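Possible metal-dependent hydrolase (Veillonella parvula, PDB 3RPC) probably acts as a zinc-dependent hydrolase of the metallo-beta-lactamase superfamily, holding two zinc ions, though its substrate is not known. Local coordinates at residues 92-97 and 101-106; 152-157 and 182-187; 241-244 and 248-251. All blocks are in the same frame, centred on the assembly; numbering follows the deposited sequence.

Contact 1: residues 92-97 and 101-106; sequences IFVQNT and ELITSQ
Glu101 meets Thr97 one helical turn back, and Ile103 lays its CD1 methyl against Val94 and, more loosely, Ile92 of the strand. Glu101 N donates to Thr97 O over 2.8 Å, with an N-H...O angle of 160°; this is the i to i+4 bond of the helix's first turn. Just before that turn Asn96 is the N-cap, its OD1 taking Asp99 N. The Glu101 side chain leaves beside its own backbone N (chi1 -72°) and runs out extended. Glu101 CG therefore lies 3.3 Å from Thr97 O. Glu101 OE2 comes within 3.5 Å of Thr97 CG2, a methyl against a carboxylate oxygen and no polar bond. The hydroxyl of Thr97 is engaged elsewhere, with Glu116 of the second subunit, so one residue serves both the helix start and the dimer interface. Two residues on, Ile103 carries the apolar part. Its CG1 stands opposite the carbonyl carbon (chi1 -67°) and the chain then runs on straight, bringing Ile103 CD1 to 3.8 Å from Val94 CG1. These two side chains slide past each other in opposite senses, and Ile103 CD1 also touches Ile92 CG2 more loosely at 4.2 Å. One methyl thus bridges two residues on the same side of strand 92-94, with Phe108 against Ile103 from the loop beyond. At the end of the segment, the carboxamide oxygen of Gln106 accepts from Trp78. Strand 92-94, helix 97-105 and strand 111-113 form a right-handed beta-alpha-beta unit, in which the contact joins the strand-to-helix turn and the buried side of the helix.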
ATOM      1  N   ILE A  92      18.236   3.861 -13.196  1.00 16.97           N
ATOM      2  CA  ILE A  92      17.443   2.715 -12.758  1.00 16.28           C
ATOM      3  C   ILE A  92      16.418   3.215 -11.754  1.00 18.33           C
ATOM      4  O   ILE A  92      16.785   3.769 -10.727  1.00 18.26           O
ATOM      5  CB  ILE A  92      18.314   1.660 -12.044  1.00 17.58           C
ATOM      6  CG1 ILE A  92      19.650   1.447 -12.777  1.00 17.26           C
ATOM      7  CG2 ILE A  92      17.540   0.353 -11.861  1.00 16.73           C
ATOM      8  CD1 ILE A  92      19.514   0.930 -14.214  1.00 17.60           C
ATOM      9  N   PHE A  93      15.138   3.000 -12.047  1.00 16.82           N
ATOM     10  CA  PHE A  93      14.065   3.438 -11.164  1.00 16.30           C
ATOM     11  C   PHE A  93      13.651   2.261 -10.301  1.00 16.44           C
ATOM     12  O   PHE A  93      13.431   1.169 -10.811  1.00 17.26           O
ATOM     13  CB  PHE A  93      12.880   3.937 -11.996  1.00 15.63           C
ATOM     14  CG  PHE A  93      13.159   5.239 -12.695  1.00 14.48           C
ATOM     15  CD1 PHE A  93      12.938   6.440 -12.048  1.00 17.60           C
ATOM     16  CD2 PHE A  93      13.637   5.255 -13.993  1.00 15.18           C
ATOM     17  CE1 PHE A  93      13.208   7.645 -12.675  1.00 16.88           C
ATOM     18  CE2 PHE A  93      13.910   6.461 -14.634  1.00 16.65           C
ATOM     19  CZ  PHE A  93      13.687   7.655 -13.974  1.00 18.29           C
ATOM     20  N   VAL A  94      13.567   2.488  -8.996  1.00 15.06           N
ATOM     21  CA  VAL A  94      13.290   1.421  -8.043  1.00 16.11           C
ATOM     22  C   VAL A  94      12.225   1.853  -7.036  1.00 17.03           C
ATOM     23  O   VAL A  94      11.835   3.019  -6.996  1.00 17.54           O
ATOM     24  CB  VAL A  94      14.577   0.994  -7.296  1.00 17.08           C
ATOM     25  CG1 VAL A  94      15.645   0.530  -8.287  1.00 16.65           C
ATOM     26  CG2 VAL A  94      15.103   2.138  -6.419  1.00 18.95           C
ATOM     27  N   GLN A  95      11.735   0.905  -6.238  1.00 15.18           N
ATOM     28  CA  GLN A  95      10.578   1.163  -5.367  1.00 15.35           C
ATOM     29  C   GLN A  95      10.889   1.692  -3.972  1.00 19.91           C
ATOM     30  O   GLN A  95      10.031   2.296  -3.335  1.00 19.85           O
ATOM     31  CB  GLN A  95       9.726  -0.113  -5.219  1.00 14.89           C
ATOM     32  CG  GLN A  95      10.385  -1.172  -4.360  1.00 16.99           C
ATOM     33  CD  GLN A  95       9.550  -2.433  -4.196  1.00 14.66           C
ATOM     34  OE1 GLN A  95       8.315  -2.393  -4.206  1.00 15.96           O
ATOM     35  NE2 GLN A  95      10.227  -3.558  -4.021  1.00 15.74           N
ATOM     36  N   ASN A  96      12.105   1.468  -3.485  1.00 14.81           N
ATOM     37  CA  ASN A  96      12.404   1.784  -2.098  1.00 15.05           C
ATOM     38  C   ASN A  96      13.911   1.815  -1.859  1.00 17.01           C
ATOM     39  O   ASN A  96      14.698   1.508  -2.757  1.00 17.65           O
ATOM     40  CB  ASN A  96      11.687   0.820  -1.134  1.00 16.16           C
ATOM     41  CG  ASN A  96      12.147  -0.625  -1.275  1.00 17.85           C
ATOM     42  OD1 ASN A  96      13.243  -0.902  -1.762  1.00 17.66           O
ATOM     43  ND2 ASN A  96      11.293  -1.560  -0.856  1.00 19.78           N
ATOM     44  N   THR A  97      14.296   2.199  -0.650  1.00 18.04           N
ATOM     45  CA  THR A  97      15.709   2.336  -0.314  1.00 19.02           C
ATOM     46  C   THR A  97      16.443   0.992  -0.347  1.00 18.48           C
ATOM     47  O   THR A  97      17.594   0.927  -0.779  1.00 20.53           O
ATOM     48  CB  THR A  97      15.880   3.006   1.055  1.00 22.58           C
ATOM     49  OG1 THR A  97      15.307   4.317   0.995  1.00 23.48           O
ATOM     50  CG2 THR A  97      17.365   3.117   1.413  1.00 22.60           C
ATOM     51  N   GLU A 101      19.739   0.328  -2.455  1.00 21.15           N
ATOM     52  CA  GLU A 101      21.012  -0.081  -1.862  1.00 20.23           C
ATOM     53  C   GLU A 101      21.541  -1.329  -2.540  1.00 18.21           C
ATOM     54  O   GLU A 101      22.744  -1.437  -2.828  1.00 21.16           O
ATOM     55  CB  GLU A 101      20.868  -0.304  -0.361  1.00 20.91           C
ATOM     56  CG  GLU A 101      20.705   0.994   0.423  1.00 25.57           C
ATOM     57  CD  GLU A 101      20.430   0.757   1.894  1.00 39.99           C
ATOM     58  OE1 GLU A 101      20.306  -0.419   2.295  1.00 46.00           O
ATOM     59  OE2 GLU A 101      20.334   1.749   2.646  1.00 42.81           O
ATOM     60  N   LEU A 102      20.649  -2.269  -2.826  1.00 19.86           N
ATOM     61  CA  LEU A 102      21.072  -3.490  -3.490  1.00 19.06           C
ATOM     62  C   LEU A 102      21.663  -3.185  -4.861  1.00 20.80           C
ATOM     63  O   LEU A 102      22.771  -3.616  -5.193  1.00 20.33           O
ATOM     64  CB  LEU A 102      19.893  -4.448  -3.641  1.00 17.30           C
ATOM     65  CG  LEU A 102      20.241  -5.759  -4.352  1.00 21.58           C
ATOM     66  CD1 LEU A 102      21.280  -6.550  -3.560  1.00 22.25           C
ATOM     67  CD2 LEU A 102      18.991  -6.594  -4.598  1.00 22.29           C
ATOM     68  N   ILE A 103      20.914  -2.439  -5.664  1.00 18.54           N
ATOM     69  CA  ILE A 103      21.317  -2.194  -7.046  1.00 18.03           C
ATOM     70  C   ILE A 103      22.552  -1.282  -7.141  1.00 21.52           C
ATOM     71  O   ILE A 103      23.411  -1.482  -8.002  1.00 21.26           O
ATOM     72  CB  ILE A 103      20.112  -1.717  -7.897  1.00 18.09           C
ATOM     73  CG1 ILE A 103      19.111  -2.874  -8.023  1.00 18.53           C
ATOM     74  CG2 ILE A 103      20.572  -1.238  -9.273  1.00 20.42           C
ATOM     75  CD1 ILE A 103      17.816  -2.527  -8.752  1.00 21.37           C
ATOM     76  N   THR A 104      22.648  -0.307  -6.243  1.00 19.76           N
ATOM     77  CA  THR A 104      23.861   0.494  -6.107  1.00 19.59           C
ATOM     78  C   THR A 104      25.065  -0.395  -5.796  1.00 23.50           C
ATOM     79  O   THR A 104      26.154  -0.192  -6.344  1.00 22.70           O
ATOM     80  CB  THR A 104      23.736   1.521  -4.973  1.00 19.92           C
ATOM     81  OG1 THR A 104      22.693   2.458  -5.280  1.00 23.38           O
ATOM     82  CG2 THR A 104      25.060   2.278  -4.804  1.00 20.97           C
ATOM     83  N   SER A 105      24.879  -1.370  -4.909  1.00 23.31           N
ATOM     84  CA  SER A 105      25.987  -2.251  -4.536  1.00 23.58           C
ATOM     85  C   SER A 105      26.415  -3.109  -5.724  1.00 22.78           C
ATOM     86  O   SER A 105      27.504  -3.685  -5.732  1.00 26.00           O
ATOM     87  CB  SER A 105      25.628  -3.146  -3.346  1.00 21.54           C
ATOM     88  OG  SER A 105      24.761  -4.214  -3.723  1.00 22.34           O
ATOM     89  N   GLN A 106      25.539  -3.194  -6.723  1.00 18.62           N
ATOM     90  CA  GLN A 106      25.799  -3.981  -7.919  1.00 21.59           C
ATOM     91  C   GLN A 106      26.457  -3.145  -9.022  1.00 22.84           C
ATOM     92  O   GLN A 106      26.658  -3.622 -10.139  1.00 24.12           O
ATOM     93  CB  GLN A 106      24.505  -4.665  -8.393  1.00 21.07           C
ATOM     94  CG  GLN A 106      24.013  -5.725  -7.398  1.00 20.29           C
ATOM     95  CD  GLN A 106      22.575  -6.179  -7.620  1.00 20.57           C
ATOM     96  OE1 GLN A 106      21.797  -5.533  -8.324  1.00 19.77           O
ATOM     97  NE2 GLN A 106      22.220  -7.305  -7.011  1.00 21.41           N
TER

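Contact 2: residues 152-157 and 182-187; sequences GVIFEA and FDPNVI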
ATOM      1  N   GLY A 152       3.748  -1.187  -8.667  1.00 14.10           N
ATOM      2  CA  GLY A 152       3.410  -0.940 -10.053  1.00 13.67           C
ATOM      3  C   GLY A 152       3.844   0.478 -10.388  1.00 14.36           C
ATOM      4  O   GLY A 152       4.319   1.220  -9.514  1.00 14.50           O
ATOM      5  N   VAL A 153       3.720   0.851 -11.657  1.00 14.27           N
ATOM      6  CA  VAL A 153       4.102   2.186 -12.099  1.00 14.67           C
ATOM      7  C   VAL A 153       3.073   2.711 -13.091  1.00 16.06           C
ATOM      8  O   VAL A 153       2.666   2.005 -14.017  1.00 15.52           O
ATOM      9  CB  VAL A 153       5.494   2.183 -12.774  1.00 14.71           C
ATOM     10  CG1 VAL A 153       5.904   3.607 -13.143  1.00 16.41           C
ATOM     11  CG2 VAL A 153       6.522   1.537 -11.859  1.00 15.58           C
ATOM     12  N   ILE A 154       2.639   3.948 -12.871  1.00 14.19           N
ATOM     13  CA  ILE A 154       1.838   4.688 -13.838  1.00 14.54           C
ATOM     14  C   ILE A 154       2.779   5.601 -14.633  1.00 16.58           C
ATOM     15  O   ILE A 154       3.569   6.342 -14.045  1.00 17.46           O
ATOM     16  CB  ILE A 154       0.755   5.530 -13.114  1.00 15.85           C
ATOM     17  CG1 ILE A 154      -0.419   4.636 -12.688  1.00 20.09           C
ATOM     18  CG2 ILE A 154       0.271   6.673 -13.996  1.00 19.51           C
ATOM     19  CD1 ILE A 154      -1.340   4.240 -13.831  1.00 20.91           C
ATOM     20  N   PHE A 155       2.743   5.498 -15.960  1.00 17.11           N
ATOM     21  CA  PHE A 155       3.529   6.390 -16.823  1.00 16.18           C
ATOM     22  C   PHE A 155       2.578   7.381 -17.501  1.00 20.27           C
ATOM     23  O   PHE A 155       1.625   6.975 -18.168  1.00 18.67           O
ATOM     24  CB  PHE A 155       4.276   5.618 -17.926  1.00 14.72           C
ATOM     25  CG  PHE A 155       5.232   4.565 -17.426  1.00 14.75           C
ATOM     26  CD1 PHE A 155       6.602   4.797 -17.425  1.00 18.76           C
ATOM     27  CD2 PHE A 155       4.770   3.332 -16.999  1.00 15.65           C
ATOM     28  CE1 PHE A 155       7.488   3.820 -16.998  1.00 16.65           C
ATOM     29  CE2 PHE A 155       5.654   2.346 -16.567  1.00 16.09           C
ATOM     30  CZ  PHE A 155       7.014   2.594 -16.559  1.00 16.91           C
ATOM     31  N   GLU A 156       2.833   8.674 -17.326  1.00 17.55           N
ATOM     32  CA  GLU A 156       2.038   9.721 -17.960  1.00 18.22           C
ATOM     33  C   GLU A 156       2.937  10.632 -18.780  1.00 20.13           C
ATOM     34  O   GLU A 156       4.070  10.901 -18.391  1.00 22.60           O
ATOM     35  CB  GLU A 156       1.322  10.562 -16.909  1.00 19.94           C
ATOM     36  CG  GLU A 156       0.293   9.798 -16.113  1.00 21.30           C
ATOM     37  CD  GLU A 156      -0.298  10.627 -14.989  1.00 27.87           C
ATOM     38  OE1 GLU A 156       0.370  11.581 -14.536  1.00 34.05           O
ATOM     39  OE2 GLU A 156      -1.430  10.333 -14.566  1.00 31.96           O
ATOM     40  N   ALA A 157       2.428  11.111 -19.910  1.00 19.39           N
ATOM     41  CA  ALA A 157       3.156  12.092 -20.718  1.00 19.13           C
ATOM     42  C   ALA A 157       2.176  12.807 -21.638  1.00 22.95           C
ATOM     43  O   ALA A 157       1.128  12.257 -21.980  1.00 22.17           O
ATOM     44  CB  ALA A 157       4.265  11.416 -21.525  1.00 19.37           C
ATOM     45  N   PHE A 182      -5.948   7.571 -11.997  1.00 19.75           N
ATOM     46  CA  PHE A 182      -5.126   7.882 -13.167  1.00 17.48           C
ATOM     47  C   PHE A 182      -5.726   7.436 -14.500  1.00 19.99           C
ATOM     48  O   PHE A 182      -5.191   7.762 -15.565  1.00 20.14           O
ATOM     49  CB  PHE A 182      -3.712   7.320 -12.972  1.00 18.05           C
ATOM     50  CG  PHE A 182      -3.084   7.750 -11.682  1.00 19.08           C
ATOM     51  CD1 PHE A 182      -2.817   9.087 -11.450  1.00 22.18           C
ATOM     52  CD2 PHE A 182      -2.788   6.827 -10.688  1.00 17.61           C
ATOM     53  CE1 PHE A 182      -2.261   9.498 -10.251  1.00 23.98           C
ATOM     54  CE2 PHE A 182      -2.227   7.229  -9.494  1.00 23.78           C
ATOM     55  CZ  PHE A 182      -1.964   8.567  -9.274  1.00 25.45           C
ATOM     56  N   ASP A 183      -6.834   6.702 -14.434  1.00 18.99           N
ATOM     57  CA  ASP A 183      -7.570   6.267 -15.621  1.00 19.47           C
ATOM     58  C   ASP A 183      -6.649   5.856 -16.763  1.00 18.08           C
ATOM     59  O   ASP A 183      -6.665   6.471 -17.835  1.00 21.29           O
ATOM     60  CB  ASP A 183      -8.516   7.370 -16.107  1.00 21.45           C
ATOM     61  CG  ASP A 183      -9.476   6.884 -17.177  1.00 25.61           C
ATOM     62  OD1 ASP A 183      -9.883   5.703 -17.127  1.00 26.36           O
ATOM     63  OD2 ASP A 183      -9.828   7.684 -18.070  1.00 34.27           O
ATOM     64  N   PRO A 184      -5.846   4.808 -16.540  1.00 16.28           N
ATOM     65  CA  PRO A 184      -4.914   4.366 -17.583  1.00 18.89           C
ATOM     66  C   PRO A 184      -5.601   3.898 -18.864  1.00 17.17           C
ATOM     67  O   PRO A 184      -6.666   3.263 -18.820  1.00 18.23           O
ATOM     68  CB  PRO A 184      -4.156   3.207 -16.922  1.00 16.05           C
ATOM     69  CG  PRO A 184      -5.066   2.732 -15.816  1.00 17.49           C
ATOM     70  CD  PRO A 184      -5.785   3.964 -15.332  1.00 17.34           C
ATOM     71  N   ASN A 185      -4.970   4.217 -19.990  1.00 16.90           N
ATOM     72  CA  ASN A 185      -5.449   3.828 -21.311  1.00 17.97           C
ATOM     73  C   ASN A 185      -4.845   2.506 -21.769  1.00 18.27           C
ATOM     74  O   ASN A 185      -5.387   1.848 -22.657  1.00 18.87           O
ATOM     75  CB  ASN A 185      -5.116   4.929 -22.321  1.00 17.89           C
ATOM     76  CG  ASN A 185      -5.534   6.299 -21.833  1.00 21.89           C
ATOM     77  OD1 ASN A 185      -4.694   7.135 -21.521  1.00 21.90           O
ATOM     78  ND2 ASN A 185      -6.840   6.529 -21.744  1.00 23.89           N
ATOM     79  N   VAL A 186      -3.714   2.139 -21.166  1.00 16.90           N
ATOM     80  CA  VAL A 186      -3.028   0.876 -21.448  1.00 15.12           C
ATOM     81  C   VAL A 186      -2.694   0.235 -20.114  1.00 15.51           C
ATOM     82  O   VAL A 186      -2.165   0.907 -19.226  1.00 16.53           O
ATOM     83  CB  VAL A 186      -1.724   1.108 -22.242  1.00 17.14           C
ATOM     84  CG1 VAL A 186      -0.981  -0.219 -22.487  1.00 16.88           C
ATOM     85  CG2 VAL A 186      -2.027   1.805 -23.557  1.00 19.28           C
ATOM     86  N   ILE A 187      -3.016  -1.046 -19.957  1.00 14.76           N
ATOM     87  CA  ILE A 187      -2.825  -1.718 -18.677  1.00 14.38           C
ATOM     88  C   ILE A 187      -2.059  -3.013 -18.884  1.00 15.88           C
ATOM     89  O   ILE A 187      -2.561  -3.938 -19.524  1.00 18.29           O
ATOM     90  CB  ILE A 187      -4.190  -1.995 -18.005  1.00 15.25           C
ATOM     91  CG1 ILE A 187      -4.964  -0.675 -17.860  1.00 15.25           C
ATOM     92  CG2 ILE A 187      -4.007  -2.700 -16.656  1.00 16.01           C
ATOM     93  CD1 ILE A 187      -6.405  -0.856 -17.357  1.00 17.03           C
TER
HETATM   94  O   HOH W   1      -3.564   9.810 -16.439  1.00 27.48           O
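Ile154, Glu156 and Phe182 each set their gamma carbon (CG1 in the isoleucine) beside the backbone N and opposite the carbonyl carbon. For Phe182, chi1 of -53° brings the ring against Ile154 and Glu156; Glu156, at -65° and then extended, reaches out alongside Ile154, two residues earlier on the strand, to the same benzyl group. Ile154 CG1 and Glu156 OE2 both approach the ring obliquely. Ile154 CG1 is 3.8 Å from Phe182 CD2, while Ile154 CD1 bends away to lie 4.0 Å from Phe182 CB. Ile154 CD1 also lies 4.3 Å from Pro184 CB, so the isoleucine bridges the last residue of helix 173-182 and the proline two places on. Between them Asp183, with positive phi, turns the chain off the helix toward strand 186-190. Glu156 approaches the other ortho carbon: Glu156 OE2 is 3.6 Å from Phe182 CD1, with the carboxylate and ring planes 79° apart. No direct hydrogen bond links the segments. Instead a water donates both to Glu156 OE2, at 2.9 Å, and to Phe182 O, at 2.8 Å, tying the carboxylate to the carbonyl at the helix end. The second carboxylate oxygen, OE1, forms a salt bridge with Arg126 of the adjoining strand 123-128, and the Phe182 side chain also packs on Arg126. Held at both oxygens, the carboxylate is fixed in its rotation, and the nearby arginine would be expected to favour its charged form. The chemistry is therefore divided: isoleucine, proline and ring pack as hydrocarbon, while one water closes the polar margin between the segments.

Contact 3: residues 241-244 and 248-251; sequences RKFI and NIES
Ile249 folds back against the end of helix 237-246 and packs on Ile244 and Phe243. Starting at CB, its CG1 branch takes the place between the backbone N and the carbonyl carbon (chi1 55°), which turns it toward the helix. Ile249 CG1 meets the backbone first, 3.6 Å from Ile244 O and nearly as close to Ile244 CA. The side chain follows, with Ile249 CG1 3.8 Å from Ile244 CB. At the tip, Ile249 CD1 passes on to Ile244 CG2 at 4.1 Å. Ile249 CD1 also reaches Phe243 CE2 at 4.2 Å, oblique to the ring. The two isoleucine side chains run at about a right angle. Val214 and Ile210 of helix 207-216 extend the apolar patch, touching Ile249 and Ile244 respectively. Glu250 adds a second grip: Glu250 CG rests 3.9 Å from Ile244 CG1, and its OE1 accepts from a water that also donates to Arg241 O, so a carboxylate is joined to the helix backbone through one solvent molecule. Arg241 itself points elsewhere, to a salt bridge with Glu257. Asn248, with positive phi, is the C-prime residue of a Schellman motif: Ile249 N donates to Ile244 O over 2.9 Å, spanning five residues, Asn248 N pairs with Lys245 O, and the two isoleucines supply the hydrophobic contact across the helix end.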
ATOM      1  N   ARG A 241      -5.768 -17.204 -23.624  1.00 15.36           N
ATOM      2  CA  ARG A 241      -6.421 -17.102 -24.929  1.00 14.47           C
ATOM      3  C   ARG A 241      -7.790 -17.789 -24.954  1.00 12.97           C
ATOM      4  O   ARG A 241      -8.753 -17.243 -25.515  1.00 14.82           O
ATOM      5  CB  ARG A 241      -5.494 -17.610 -26.039  1.00 12.34           C
ATOM      6  CG  ARG A 241      -4.364 -16.623 -26.271  1.00 14.35           C
ATOM      7  CD  ARG A 241      -3.272 -17.182 -27.132  1.00 17.56           C
ATOM      8  NE  ARG A 241      -2.283 -16.142 -27.393  1.00 17.88           N
ATOM      9  CZ  ARG A 241      -1.005 -16.380 -27.662  1.00 19.12           C
ATOM     10  NH1 ARG A 241      -0.556 -17.629 -27.702  1.00 19.09           N
ATOM     11  NH2 ARG A 241      -0.179 -15.366 -27.884  1.00 20.76           N
ATOM     12  N   LYS A 242      -7.897 -18.953 -24.313  1.00 14.55           N
ATOM     13  CA  LYS A 242      -9.184 -19.648 -24.236  1.00 13.86           C
ATOM     14  C   LYS A 242     -10.195 -18.804 -23.460  1.00 16.01           C
ATOM     15  O   LYS A 242     -11.358 -18.664 -23.852  1.00 16.14           O
ATOM     16  CB  LYS A 242      -9.021 -21.014 -23.556  1.00 17.47           C
ATOM     17  CG  LYS A 242     -10.334 -21.812 -23.481  1.00 17.66           C
ATOM     18  CD  LYS A 242     -10.128 -23.264 -23.043  1.00 18.91           C
ATOM     19  CE  LYS A 242      -9.603 -23.371 -21.618  1.00 19.91           C
ATOM     20  NZ  LYS A 242      -9.640 -24.807 -21.138  1.00 18.59           N
ATOM     21  N   PHE A 243      -9.736 -18.227 -22.362  1.00 15.00           N
ATOM     22  CA  PHE A 243     -10.600 -17.456 -21.486  1.00 13.81           C
ATOM     23  C   PHE A 243     -11.119 -16.211 -22.191  1.00 14.46           C
ATOM     24  O   PHE A 243     -12.318 -15.914 -22.141  1.00 15.10           O
ATOM     25  CB  PHE A 243      -9.821 -17.080 -20.222  1.00 16.11           C
ATOM     26  CG  PHE A 243     -10.574 -16.195 -19.271  1.00 15.13           C
ATOM     27  CD1 PHE A 243     -11.433 -16.739 -18.339  1.00 15.53           C
ATOM     28  CD2 PHE A 243     -10.392 -14.821 -19.304  1.00 15.68           C
ATOM     29  CE1 PHE A 243     -12.118 -15.918 -17.450  1.00 14.38           C
ATOM     30  CE2 PHE A 243     -11.086 -13.989 -18.421  1.00 16.44           C
ATOM     31  CZ  PHE A 243     -11.938 -14.544 -17.494  1.00 15.96           C
ATOM     32  N   ILE A 244     -10.231 -15.449 -22.820  1.00 15.20           N
ATOM     33  CA  ILE A 244     -10.682 -14.217 -23.460  1.00 14.36           C
ATOM     34  C   ILE A 244     -11.561 -14.488 -24.683  1.00 14.38           C
ATOM     35  O   ILE A 244     -12.488 -13.730 -24.975  1.00 16.91           O
ATOM     36  CB  ILE A 244      -9.514 -13.238 -23.775  1.00 14.95           C
ATOM     37  CG1 ILE A 244      -8.534 -13.835 -24.791  1.00 13.94           C
ATOM     38  CG2 ILE A 244      -8.808 -12.844 -22.462  1.00 15.64           C
ATOM     39  CD1 ILE A 244      -7.370 -12.893 -25.145  1.00 16.45           C
ATOM     40  N   ASN A 248     -15.571 -13.361 -24.964  1.00 14.48           N
ATOM     41  CA  ASN A 248     -15.790 -12.348 -25.994  1.00 15.87           C
ATOM     42  C   ASN A 248     -15.070 -11.042 -25.704  1.00 14.95           C
ATOM     43  O   ASN A 248     -15.560  -9.961 -26.043  1.00 16.49           O
ATOM     44  CB  ASN A 248     -17.285 -12.092 -26.162  1.00 15.32           C
ATOM     45  CG  ASN A 248     -18.066 -13.378 -26.296  1.00 16.71           C
ATOM     46  OD1 ASN A 248     -17.890 -14.107 -27.274  1.00 18.41           O
ATOM     47  ND2 ASN A 248     -18.919 -13.671 -25.318  1.00 17.00           N
ATOM     48  N   ILE A 249     -13.889 -11.140 -25.102  1.00 15.09           N
ATOM     49  CA  ILE A 249     -13.122  -9.938 -24.768  1.00 14.65           C
ATOM     50  C   ILE A 249     -11.767  -9.848 -25.467  1.00 15.75           C
ATOM     51  O   ILE A 249     -10.867  -9.121 -25.024  1.00 15.80           O
ATOM     52  CB  ILE A 249     -12.969  -9.784 -23.234  1.00 15.33           C
ATOM     53  CG1 ILE A 249     -12.357 -11.044 -22.609  1.00 17.01           C
ATOM     54  CG2 ILE A 249     -14.330  -9.483 -22.602  1.00 15.86           C
ATOM     55  CD1 ILE A 249     -12.128 -10.943 -21.085  1.00 16.69           C
ATOM     56  N   GLU A 250     -11.629 -10.558 -26.582  1.00 16.83           N
ATOM     57  CA  GLU A 250     -10.375 -10.536 -27.331  1.00 19.18           C
ATOM     58  C   GLU A 250      -9.992  -9.147 -27.835  1.00 18.75           C
ATOM     59  O   GLU A 250      -8.809  -8.845 -27.975  1.00 19.59           O
ATOM     60  CB  GLU A 250     -10.451 -11.498 -28.511  1.00 21.83           C
ATOM     61  CG  GLU A 250     -10.390 -12.943 -28.099  1.00 22.48           C
ATOM     62  CD  GLU A 250     -10.773 -13.880 -29.222  1.00 31.66           C
ATOM     63  OE1 GLU A 250     -10.086 -14.909 -29.398  1.00 24.64           O
ATOM     64  OE2 GLU A 250     -11.770 -13.589 -29.918  1.00 39.06           O
ATOM     65  N   SER A 251     -10.982  -8.309 -28.131  1.00 17.59           N
ATOM     66  CA  SER A 251     -10.683  -6.963 -28.616  1.00 16.73           C
ATOM     67  C   SER A 251     -10.090  -6.080 -27.518  1.00 17.98           C
ATOM     68  O   SER A 251      -9.492  -5.036 -27.805  1.00 20.77           O
ATOM     69  CB  SER A 251     -11.930  -6.293 -29.190  1.00 23.21           C
ATOM     70  OG  SER A 251     -12.358  -6.946 -30.372  1.00 31.07           O
TER
HETATM   71  O   HOH W   2      -8.052 -15.773 -27.761  1.00 22.52           O

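How the contacts relate
The three contacts follow one another along the chain without touching. Contacts 1 and 2 both belong to the metallo-beta-lactamase-like domain but to different mixed beta-sheets, contact 1 to that holding strand 92-94 and contact 2 to that holding strands 152-156 and 186-190; their centres are about 23 Å apart, their nearest atoms about 6 Å. Contact 3, at the end of helix 237-246, is about 22 Å from contact 2 and about 38 Å from contact 1, centre to centre, with contacts 1 and 3 on opposite sides of the chain's centre. None supplies a zinc ligand. Contact 1 has Ile103's side chain about 13 Å from a zinc ion, and its Gln95 packs on the zinc ligand His72.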